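Local coordinates for putative uncharacterized protein (Chaetomium thermophilum, PDB 5IJP) that binds inositol hexakisphosphate through its SPX domain and probably acts as an inositol polyphosphate sensor in phosphate homeostasis, at residues 27-32 with 145-150; 57-62 with 158-163; 75-80 with 168-173. All blocks are in the same frame, centred on the assembly; numbering follows the deposited sequence.

Contact 1. Residues 27-32 with 145-150; sequences ADLKRA and IKKHDK. With IHP (inositol hexakisphosphate), chain C.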
loop_
_atom_site.group_PDB
_atom_site.type_symbol
_atom_site.label_atom_id
_atom_site.label_comp_id
_atom_site.label_asym_id
_atom_site.label_seq_id
_atom_site.Cartn_x
_atom_site.Cartn_y
_atom_site.Cartn_z
ATOM N N ALA A 27 8.359 -4.286 -18.971
ATOM C CA ALA A 27 9.402 -4.876 -19.812
ATOM C C ALA A 27 9.119 -6.356 -20.087
ATOM O O ALA A 27 9.453 -6.850 -21.165
ATOM C CB ALA A 27 10.760 -4.717 -19.147
ATOM N N ASP A 28 8.493 -7.051 -19.113
ATOM C CA ASP A 28 8.115 -8.465 -19.192
ATOM C C ASP A 28 7.014 -8.694 -20.238
ATOM O O ASP A 28 6.976 -9.757 -20.861
ATOM C CB ASP A 28 7.664 -8.975 -17.813
ATOM C CG ASP A 28 7.596 -10.484 -17.710
ATOM O OD1 ASP A 28 8.653 -11.110 -17.482
ATOM O OD2 ASP A 28 6.484 -11.038 -17.845
ATOM N N LEU A 29 6.132 -7.688 -20.431
ATOM C CA LEU A 29 5.030 -7.713 -21.400
ATOM C C LEU A 29 5.537 -7.640 -22.842
ATOM O O LEU A 29 4.871 -8.135 -23.752
ATOM C CB LEU A 29 4.046 -6.560 -21.134
ATOM C CG LEU A 29 3.214 -6.638 -19.853
ATOM C CD1 LEU A 29 2.591 -5.296 -19.528
ATOM C CD2 LEU A 29 2.139 -7.698 -19.959
ATOM N N LYS A 30 6.708 -7.009 -23.040
ATOM C CA LYS A 30 7.358 -6.849 -24.343
ATOM C C LYS A 30 8.151 -8.111 -24.720
ATOM O O LYS A 30 8.480 -8.295 -25.895
ATOM C CB LYS A 30 8.289 -5.616 -24.336
ATOM C CG LYS A 30 7.622 -4.293 -23.944
ATOM C CD LYS A 30 6.968 -3.580 -25.125
ATOM C CE LYS A 30 6.282 -2.307 -24.695
ATOM N NZ LYS A 30 5.617 -1.629 -25.837
ATOM N N ARG A 31 8.451 -8.975 -23.726
ATOM C CA ARG A 31 9.218 -10.211 -23.899
ATOM C C ARG A 31 8.341 -11.429 -24.251
ATOM O O ARG A 31 8.331 -12.427 -23.524
ATOM C CB ARG A 31 10.109 -10.480 -22.670
ATOM C CG ARG A 31 11.342 -9.586 -22.592
ATOM C CD ARG A 31 12.170 -9.856 -21.348
ATOM N NE ARG A 31 11.583 -9.251 -20.150
ATOM C CZ ARG A 31 12.154 -9.254 -18.948
ATOM N NH1 ARG A 31 13.338 -9.827 -18.768
ATOM N NH2 ARG A 31 11.547 -8.679 -17.918
ATOM N N ALA A 32 7.619 -11.345 -25.385
ATOM C CA ALA A 32 6.770 -12.428 -25.890
ATOM C C ALA A 32 7.641 -13.455 -26.625
ATOM O O ALA A 32 8.592 -13.068 -27.309
ATOM C CB ALA A 32 5.708 -11.868 -26.822
ATOM N N ILE A 145 -2.174 -4.348 -14.868
ATOM C CA ILE A 145 -3.108 -5.426 -15.220
ATOM C C ILE A 145 -3.921 -5.020 -16.463
ATOM O O ILE A 145 -4.088 -5.840 -17.368
ATOM C CB ILE A 145 -3.965 -5.893 -14.001
ATOM C CG1 ILE A 145 -3.112 -6.771 -13.057
ATOM C CG2 ILE A 145 -5.242 -6.644 -14.429
ATOM C CD1 ILE A 145 -3.518 -6.763 -11.579
ATOM N N LYS A 146 -4.363 -3.743 -16.532
ATOM C CA LYS A 146 -5.100 -3.216 -17.686
ATOM C C LYS A 146 -4.175 -3.089 -18.905
ATOM O O LYS A 146 -4.638 -3.250 -20.035
ATOM C CB LYS A 146 -5.773 -1.874 -17.367
ATOM C CG LYS A 146 -7.066 -1.670 -18.148
ATOM C CD LYS A 146 -7.391 -0.205 -18.370
ATOM C CE LYS A 146 -8.602 -0.049 -19.256
ATOM N NZ LYS A 146 -8.778 1.352 -19.713
ATOM N N LYS A 147 -2.869 -2.823 -18.666
ATOM C CA LYS A 147 -1.834 -2.721 -19.699
ATOM C C LYS A 147 -1.610 -4.103 -20.327
ATOM O O LYS A 147 -1.414 -4.194 -21.539
ATOM C CB LYS A 147 -0.524 -2.183 -19.099
ATOM C CG LYS A 147 0.493 -1.700 -20.133
ATOM C CD LYS A 147 1.846 -1.376 -19.500
ATOM C CE LYS A 147 2.007 0.077 -19.107
ATOM N NZ LYS A 147 2.262 0.948 -20.286
ATOM N N HIS A 148 -1.659 -5.170 -19.496
ATOM C CA HIS A 148 -1.518 -6.572 -19.902
ATOM C C HIS A 148 -2.691 -6.974 -20.805
ATOM O O HIS A 148 -2.471 -7.567 -21.860
ATOM C CB HIS A 148 -1.432 -7.481 -18.655
ATOM C CG HIS A 148 -1.520 -8.948 -18.948
ATOM N ND1 HIS A 148 -2.730 -9.617 -18.918
ATOM C CD2 HIS A 148 -0.543 -9.831 -19.258
ATOM C CE1 HIS A 148 -2.452 -10.873 -19.223
ATOM N NE2 HIS A 148 -1.149 -11.051 -19.429
ATOM N N ASP A 149 -3.928 -6.621 -20.397
ATOM C CA ASP A 149 -5.168 -6.902 -21.125
ATOM C C ASP A 149 -5.251 -6.162 -22.467
ATOM O O ASP A 149 -5.894 -6.656 -23.394
ATOM C CB ASP A 149 -6.390 -6.570 -20.249
ATOM C CG ASP A 149 -6.537 -7.397 -18.979
ATOM O OD1 ASP A 149 -5.573 -8.110 -18.612
ATOM O OD2 ASP A 149 -7.615 -7.331 -18.352
ATOM N N LYS A 150 -4.599 -4.985 -22.565
ATOM C CA LYS A 150 -4.574 -4.151 -23.769
ATOM C C LYS A 150 -3.466 -4.539 -24.754
ATOM O O LYS A 150 -3.699 -4.497 -25.961
ATOM C CB LYS A 150 -4.470 -2.661 -23.400
ATOM C CG LYS A 150 -5.804 -2.028 -23.005
ATOM C CD LYS A 150 -5.642 -0.606 -22.453
ATOM C CE LYS A 150 -5.584 0.474 -23.513
ATOM N NZ LYS A 150 -6.912 0.723 -24.135
HETATM C C1 IHP C . 3.295 3.780 -22.237
HETATM C C2 IHP C . 2.717 5.010 -21.550
HETATM C C3 IHP C . 3.552 5.438 -20.350
HETATM C C4 IHP C . 5.018 5.618 -20.723
HETATM C C5 IHP C . 5.590 4.383 -21.405
HETATM C C6 IHP C . 4.756 3.984 -22.614
HETATM O O11 IHP C . 2.544 3.554 -23.449
HETATM P P1 IHP C . 1.964 2.175 -24.085
HETATM O O21 IHP C . 0.966 2.480 -25.152
HETATM O O31 IHP C . 3.182 1.413 -24.613
HETATM O O41 IHP C . 1.363 1.379 -22.922
HETATM O O12 IHP C . 1.388 4.688 -21.088
HETATM P P2 IHP C . -0.002 5.438 -21.514
HETATM O O22 IHP C . -0.550 4.653 -22.708
HETATM O O32 IHP C . 0.229 6.883 -21.828
HETATM O O42 IHP C . -0.961 5.236 -20.337
HETATM O O13 IHP C . 3.444 4.433 -19.318
HETATM P P3 IHP C . 2.721 4.492 -17.878
HETATM O O23 IHP C . 3.747 4.555 -16.803
HETATM O O33 IHP C . 1.785 5.705 -17.876
HETATM O O43 IHP C . 1.857 3.236 -17.801
HETATM O O14 IHP C . 5.769 5.862 -19.515
HETATM P P4 IHP C . 6.213 7.342 -18.924
HETATM O O24 IHP C . 6.092 7.235 -17.401
HETATM O O34 IHP C . 7.598 7.679 -19.368
HETATM O O44 IHP C . 5.173 8.362 -19.407
HETATM O O15 IHP C . 6.921 4.701 -21.863
HETATM P P5 IHP C . 8.365 4.171 -21.423
HETATM O O25 IHP C . 8.176 2.754 -20.863
HETATM O O35 IHP C . 8.820 5.079 -20.276
HETATM O O45 IHP C . 9.298 4.207 -22.588
HETATM O O16 IHP C . 5.264 2.729 -23.115
HETATM P P6 IHP C . 6.417 2.328 -24.149
HETATM O O26 IHP C . 7.103 3.629 -24.592
HETATM O O36 IHP C . 5.838 1.562 -25.292
HETATM O O46 IHP C . 7.431 1.509 -23.346
#

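Contact 2. Residues 57-62 with 158-163; sequences RFVSKL and PVFDTR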
loop_
_atom_site.group_PDB
_atom_site.type_symbol
_atom_site.label_atom_id
_atom_site.label_comp_id
_atom_site.label_asym_id
_atom_site.label_seq_id
_atom_site.Cartn_x
_atom_site.Cartn_y
_atom_site.Cartn_z
ATOM N N ARG A 57 4.652 -16.918 -16.634
ATOM C CA ARG A 57 5.830 -16.167 -16.200
ATOM C C ARG A 57 5.415 -14.804 -15.628
ATOM O O ARG A 57 5.943 -14.400 -14.590
ATOM C CB ARG A 57 6.811 -15.998 -17.379
ATOM C CG ARG A 57 8.138 -15.328 -17.017
ATOM C CD ARG A 57 8.969 -14.957 -18.237
ATOM N NE ARG A 57 8.329 -13.928 -19.061
ATOM C CZ ARG A 57 7.892 -14.123 -20.302
ATOM N NH1 ARG A 57 8.034 -15.308 -20.885
ATOM N NH2 ARG A 57 7.321 -13.133 -20.972
ATOM N N PHE A 58 4.473 -14.106 -16.302
ATOM C CA PHE A 58 3.976 -12.794 -15.885
ATOM C C PHE A 58 3.173 -12.857 -14.585
ATOM O O PHE A 58 3.396 -12.020 -13.712
ATOM C CB PHE A 58 3.176 -12.107 -17.009
ATOM C CG PHE A 58 2.746 -10.687 -16.706
ATOM C CD1 PHE A 58 3.660 -9.640 -16.762
ATOM C CD2 PHE A 58 1.427 -10.396 -16.385
ATOM C CE1 PHE A 58 3.262 -8.329 -16.480
ATOM C CE2 PHE A 58 1.029 -9.083 -16.109
ATOM C CZ PHE A 58 1.950 -8.059 -16.161
ATOM N N VAL A 59 2.255 -13.844 -14.457
ATOM C CA VAL A 59 1.414 -14.046 -13.266
ATOM C C VAL A 59 2.289 -14.312 -12.032
ATOM O O VAL A 59 2.064 -13.690 -10.993
ATOM C CB VAL A 59 0.310 -15.123 -13.479
ATOM C CG1 VAL A 59 -0.460 -15.411 -12.191
ATOM C CG2 VAL A 59 -0.656 -14.702 -14.581
ATOM N N SER A 60 3.312 -15.184 -12.172
ATOM C CA SER A 60 4.268 -15.518 -11.110
ATOM C C SER A 60 5.058 -14.281 -10.663
ATOM O O SER A 60 5.263 -14.094 -9.464
ATOM C CB SER A 60 5.220 -16.618 -11.569
ATOM O OG SER A 60 4.517 -17.823 -11.827
ATOM N N LYS A 61 5.466 -13.428 -11.626
ATOM C CA LYS A 61 6.197 -12.184 -11.374
ATOM C C LYS A 61 5.288 -11.134 -10.724
ATOM O O LYS A 61 5.750 -10.375 -9.871
ATOM C CB LYS A 61 6.805 -11.640 -12.675
ATOM N N LEU A 62 4.001 -11.101 -11.125
ATOM C CA LEU A 62 2.990 -10.178 -10.604
ATOM C C LEU A 62 2.582 -10.551 -9.174
ATOM O O LEU A 62 2.405 -9.658 -8.343
ATOM C CB LEU A 62 1.763 -10.147 -11.538
ATOM C CG LEU A 62 0.697 -9.075 -11.283
ATOM C CD1 LEU A 62 1.172 -7.697 -11.729
ATOM C CD2 LEU A 62 -0.589 -9.422 -12.001
ATOM N N PRO A 158 -10.447 -10.310 -14.440
ATOM C CA PRO A 158 -11.525 -11.018 -13.714
ATOM C C PRO A 158 -11.202 -11.549 -12.311
ATOM O O PRO A 158 -12.049 -11.404 -11.427
ATOM C CB PRO A 158 -11.899 -12.157 -14.661
ATOM C CG PRO A 158 -11.603 -11.625 -16.001
ATOM C CD PRO A 158 -10.364 -10.792 -15.838
ATOM N N VAL A 159 -10.012 -12.146 -12.091
ATOM C CA VAL A 159 -9.671 -12.677 -10.761
ATOM C C VAL A 159 -8.784 -11.712 -9.954
ATOM O O VAL A 159 -8.818 -11.754 -8.724
ATOM C CB VAL A 159 -9.097 -14.124 -10.755
ATOM C CG1 VAL A 159 -10.071 -15.119 -11.382
ATOM C CG2 VAL A 159 -7.716 -14.211 -11.405
ATOM N N PHE A 160 -7.997 -10.857 -10.633
ATOM C CA PHE A 160 -7.103 -9.920 -9.955
ATOM C C PHE A 160 -7.813 -8.677 -9.394
ATOM O O PHE A 160 -7.228 -7.997 -8.546
ATOM C CB PHE A 160 -5.913 -9.538 -10.843
ATOM C CG PHE A 160 -4.735 -10.474 -10.697
ATOM C CD1 PHE A 160 -4.551 -11.530 -11.580
ATOM C CD2 PHE A 160 -3.819 -10.309 -9.662
ATOM C CE1 PHE A 160 -3.467 -12.403 -11.435
ATOM C CE2 PHE A 160 -2.738 -11.185 -9.517
ATOM C CZ PHE A 160 -2.568 -12.224 -10.406
ATOM N N ASP A 161 -9.065 -8.391 -9.828
ATOM C CA ASP A 161 -9.821 -7.248 -9.300
ATOM C C ASP A 161 -10.295 -7.500 -7.868
ATOM O O ASP A 161 -10.300 -6.575 -7.055
ATOM C CB ASP A 161 -10.978 -6.803 -10.228
ATOM C CG ASP A 161 -12.017 -7.846 -10.620
ATOM O OD1 ASP A 161 -12.375 -8.688 -9.767
ATOM O OD2 ASP A 161 -12.528 -7.771 -11.759
ATOM N N THR A 162 -10.661 -8.763 -7.561
ATOM C CA THR A 162 -11.110 -9.186 -6.234
ATOM C C THR A 162 -9.911 -9.530 -5.333
ATOM O O THR A 162 -10.035 -9.437 -4.111
ATOM C CB THR A 162 -12.182 -10.295 -6.315
ATOM O OG1 THR A 162 -12.702 -10.540 -5.008
ATOM C CG2 THR A 162 -11.664 -11.600 -6.930
ATOM N N ARG A 163 -8.758 -9.907 -5.937
ATOM C CA ARG A 163 -7.514 -10.223 -5.224
ATOM C C ARG A 163 -6.929 -8.956 -4.589
ATOM O O ARG A 163 -6.409 -9.016 -3.473
ATOM C CB ARG A 163 -6.487 -10.880 -6.164
ATOM C CG ARG A 163 -6.623 -12.396 -6.263
ATOM C CD ARG A 163 -5.627 -13.126 -5.382
ATOM N NE ARG A 163 -5.919 -14.558 -5.303
ATOM C CZ ARG A 163 -6.644 -15.128 -4.345
ATOM N NH1 ARG A 163 -7.161 -14.392 -3.367
ATOM N NH2 ARG A 163 -6.859 -16.436 -4.356
#

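Contact 3. Residues 75-80 with 168-173; sequences VKAMEI and PFYKEN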
loop_
_atom_site.group_PDB
_atom_site.type_symbol
_atom_site.label_atom_id
_atom_site.label_comp_id
_atom_site.label_asym_id
_atom_site.label_seq_id
_atom_site.Cartn_x
_atom_site.Cartn_y
_atom_site.Cartn_z
ATOM N N VAL A 75 3.447 -5.234 8.166
ATOM C CA VAL A 75 4.469 -4.854 9.153
ATOM C C VAL A 75 4.246 -3.425 9.669
ATOM O O VAL A 75 4.211 -3.221 10.883
ATOM C CB VAL A 75 5.923 -5.085 8.631
ATOM C CG1 VAL A 75 6.967 -4.687 9.674
ATOM C CG2 VAL A 75 6.137 -6.534 8.199
ATOM N N LYS A 76 4.058 -2.458 8.750
ATOM C CA LYS A 76 3.855 -1.050 9.087
ATOM C C LYS A 76 2.538 -0.781 9.830
ATOM O O LYS A 76 2.563 -0.075 10.838
ATOM C CB LYS A 76 3.994 -0.154 7.844
ATOM C CG LYS A 76 4.282 1.312 8.167
ATOM C CD LYS A 76 5.771 1.593 8.418
ATOM C CE LYS A 76 5.994 2.673 9.453
ATOM N NZ LYS A 76 5.604 4.024 8.964
ATOM N N ALA A 77 1.407 -1.351 9.353
ATOM C CA ALA A 77 0.084 -1.179 9.971
ATOM C C ALA A 77 0.020 -1.746 11.388
ATOM O O ALA A 77 -0.580 -1.120 12.265
ATOM C CB ALA A 77 -0.992 -1.812 9.107
ATOM N N MET A 78 0.646 -2.917 11.610
ATOM C CA MET A 78 0.701 -3.585 12.910
ATOM C C MET A 78 1.566 -2.814 13.899
ATOM O O MET A 78 1.253 -2.794 15.091
ATOM C CB MET A 78 1.188 -5.024 12.758
ATOM C CG MET A 78 0.070 -5.995 12.448
ATOM S SD MET A 78 0.643 -7.640 11.958
ATOM C CE MET A 78 1.596 -8.092 13.381
ATOM N N GLU A 79 2.640 -2.163 13.400
ATOM C CA GLU A 79 3.535 -1.320 14.198
ATOM C C GLU A 79 2.785 -0.056 14.621
ATOM O O GLU A 79 2.964 0.406 15.747
ATOM C CB GLU A 79 4.803 -0.961 13.408
ATOM C CG GLU A 79 5.889 -2.020 13.499
ATOM C CD GLU A 79 7.009 -1.948 12.475
ATOM O OE1 GLU A 79 6.917 -1.133 11.527
ATOM O OE2 GLU A 79 7.975 -2.732 12.610
ATOM N N ILE A 80 1.918 0.472 13.724
ATOM C CA ILE A 80 1.063 1.639 13.962
ATOM C C ILE A 80 -0.002 1.281 15.017
ATOM O O ILE A 80 -0.221 2.065 15.940
ATOM C CB ILE A 80 0.472 2.196 12.628
ATOM C CG1 ILE A 80 1.563 2.930 11.810
ATOM C CG2 ILE A 80 -0.729 3.121 12.870
ATOM C CD1 ILE A 80 1.301 3.044 10.294
ATOM N N PRO A 168 -7.203 -8.011 4.327
ATOM C CA PRO A 168 -6.442 -8.905 5.219
ATOM C C PRO A 168 -7.019 -8.971 6.638
ATOM O O PRO A 168 -7.923 -8.199 6.969
ATOM C CB PRO A 168 -5.028 -8.323 5.178
ATOM C CG PRO A 168 -5.219 -6.884 4.879
ATOM C CD PRO A 168 -6.504 -6.725 4.122
ATOM N N PHE A 169 -6.502 -9.902 7.470
ATOM C CA PHE A 169 -6.946 -10.155 8.847
ATOM C C PHE A 169 -6.861 -8.941 9.785
ATOM O O PHE A 169 -7.753 -8.754 10.613
ATOM C CB PHE A 169 -6.195 -11.364 9.453
ATOM C CG PHE A 169 -4.771 -11.107 9.900
ATOM C CD1 PHE A 169 -4.480 -10.828 11.232
ATOM C CD2 PHE A 169 -3.723 -11.130 8.988
ATOM C CE1 PHE A 169 -3.168 -10.571 11.640
ATOM C CE2 PHE A 169 -2.411 -10.876 9.398
ATOM C CZ PHE A 169 -2.144 -10.596 10.721
ATOM N N TYR A 170 -5.782 -8.144 9.671
ATOM C CA TYR A 170 -5.522 -6.984 10.527
ATOM C C TYR A 170 -6.349 -5.744 10.186
ATOM O O TYR A 170 -6.547 -4.906 11.064
ATOM C CB TYR A 170 -4.016 -6.642 10.544
ATOM C CG TYR A 170 -3.451 -6.231 9.199
ATOM C CD1 TYR A 170 -3.459 -4.898 8.794
ATOM C CD2 TYR A 170 -2.875 -7.168 8.346
ATOM C CE1 TYR A 170 -2.951 -4.515 7.555
ATOM C CE2 TYR A 170 -2.353 -6.794 7.109
ATOM C CZ TYR A 170 -2.394 -5.467 6.717
ATOM O OH TYR A 170 -1.877 -5.092 5.500
ATOM N N LYS A 171 -6.799 -5.614 8.917
ATOM C CA LYS A 171 -7.541 -4.464 8.380
ATOM C C LYS A 171 -8.730 -3.998 9.232
ATOM O O LYS A 171 -8.895 -2.789 9.401
ATOM C CB LYS A 171 -7.991 -4.719 6.931
ATOM C CG LYS A 171 -8.118 -3.446 6.088
ATOM C CD LYS A 171 -6.761 -2.888 5.648
ATOM C CE LYS A 171 -6.805 -1.396 5.438
ATOM N NZ LYS A 171 -5.458 -0.843 5.137
ATOM N N GLU A 172 -9.541 -4.933 9.765
ATOM C CA GLU A 172 -10.705 -4.610 10.599
ATOM C C GLU A 172 -10.283 -3.976 11.934
ATOM O O GLU A 172 -10.884 -2.985 12.355
ATOM C CB GLU A 172 -11.575 -5.857 10.832
ATOM C CG GLU A 172 -12.992 -5.540 11.282
ATOM C CD GLU A 172 -13.768 -6.733 11.802
ATOM O OE1 GLU A 172 -14.689 -7.198 11.093
ATOM O OE2 GLU A 172 -13.461 -7.200 12.924
ATOM N N ASN A 173 -9.246 -4.541 12.580
ATOM C CA ASN A 173 -8.710 -4.061 13.857
ATOM C C ASN A 173 -7.886 -2.781 13.682
ATOM O O ASN A 173 -7.857 -1.950 14.591
ATOM C CB ASN A 173 -7.883 -5.150 14.548
ATOM C CG ASN A 173 -8.630 -6.446 14.771
ATOM O OD1 ASN A 173 -8.461 -7.422 14.031
ATOM N ND2 ASN A 173 -9.472 -6.485 15.794
#

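Contact 1. Residues 27-32 with 145-150
Leu29, near the end of helix 22-30, pushes its two methyl groups against the last turns of helix 110-151, and each methyl has its own partner. CD2 comes up to the edge of the His148 ring, near its plane, 3.5 Å from His148 CD2, with the two side chains crossing at about a right angle. CD1 lies beside the aliphatic part of Lys147, 4.0 Å from Lys147 CD. The backbones are close here, the CA atoms of Leu29 and His148 being 6.8 Å apart. This is the joint between the N-terminal helical hairpin of the SPX domain and its long core helix, and the inositol hexakisphosphate site lies along its rim. Lys147 leaves the helix with CG anti to the backbone N (chi1 -165°), then bends at chi3 and chi4; the bends carry NZ to two phosphates, with 2.8 Å to O41 of the ligand and a weak bond to its O43. From the hairpin side Lys30 NZ reaches a third phosphate, 3.2 Å from O36, and Tyr22 and Lys26 add further bonds to the ligand. Away from the phosphates, the buried His148 ring is held at both nitrogens: ND1 donates to Asp149 OD1 at 3.2 Å, nearly straight and in the ring plane, while NE2 bonds Glu55 OE1. Two carboxylates on one imidazole would tend to favour its doubly protonated form. Asp149 OD1 also accepts the backbone N of Leu156, and Phe58 lies almost parallel to the imidazole ring.

Contact 2. Residues 57-62 with 158-163
Helix 157-165, the short helix that follows the long core helix 110-151, packs on helix 52-97 of the SPX bundle, and between residues 57-62 and 158-163 the apolar contact is carried by Phe160, which meets Leu62 and Val59. The backbones stand well apart, with 10.0 Å between the CA atoms of Val59 and Phe160, and the side chains bridge the gap. Leu62 and Phe160 approach from opposite directions, and the leucine ends over a ring face: its CD2 methyl sits 3.9 Å from the centroid of the Phe160 ring and 19° off the ring normal, a CH-pi contact. The methyl is displaced toward the rim, so that its nearest ring atom is Phe160 CE2, at 3.7 Å from Leu62 CD2. Leu62 holds CG anti to its backbone N (chi1 -170°), which directs the isobutyl branch out toward the short helix. In this mainly helical domain the same leucine also touches Leu25 of the N-terminal hairpin and Phe141, Ile144 and Ile145 of helix 110-151; Ile145 reaches Phe160 as well. Val59, one turn before Leu62, meets the ring differently: its CG1 lies at the edge, near the ring plane, 4.2 Å from Phe160 CZ. Val59 further touches Leu156, in the turn that leads into helix 157-165.

Contact 3. Residues 75-80 with 168-173
The CA atoms of Met78 and Tyr170 lie 7.5 Å apart where the chain around the start of helix 171-190 comes down on the middle of helix 52-97. This joins the C-terminal helix of the SPX domain to the first of the two long helices of its bundle. Tyr170 and Ala77 form the buried half of the contact: the Tyr170 ring atom CE1 lies 3.7 Å from Ala77 CB, which stands oblique to the ring. CG sits between the backbone N and the carbonyl carbon (chi1 63°), turning the tyrosine ring down onto the helix, where Gln73 and Gln74 also touch it. The small Ala77 lets the ring come close, and it also packs against Leu130 of helix 110-151 and Tyr174 of helix 171-190. Nearer the solvent, Met78 and Phe169 make a loose Met-aromatic contact, the sulfur standing oblique to the ring, 65° off its normal. The two aromatic neighbours also brace each other: Tyr170 CD2 lies 3.9 Å above one face of the Phe169 ring, offset toward its rim, while Phe169 CE2 meets the edge of the Tyr170 ring in plane. Across the segments, Phe169 CZ is the ring atom nearest Met78 SD, at 4.2 Å.

Contacts 1 and 2 are neighbours, their centres about 12 Å apart, and they touch: Asp28 OD1 forms a salt bridge with Arg57 NE at 3.2 Å, and His148 CD2 packs 3.5 Å from Phe58 CD2. Contact 1 brings Lys30 and Lys147 to the inositol hexakisphosphate, whereas at contact 2 the Leu62 side chain is about 13 Å from the ligand. Contact 3 shares helix 52-97 with contact 2 but lies farther along it, about 23 Å between centres, and its centre is about 32 Å from that of contact 1, on the opposite side of the chain's centre. Helices 157-165 and 171-190 thus cover successive lengths of one core helix.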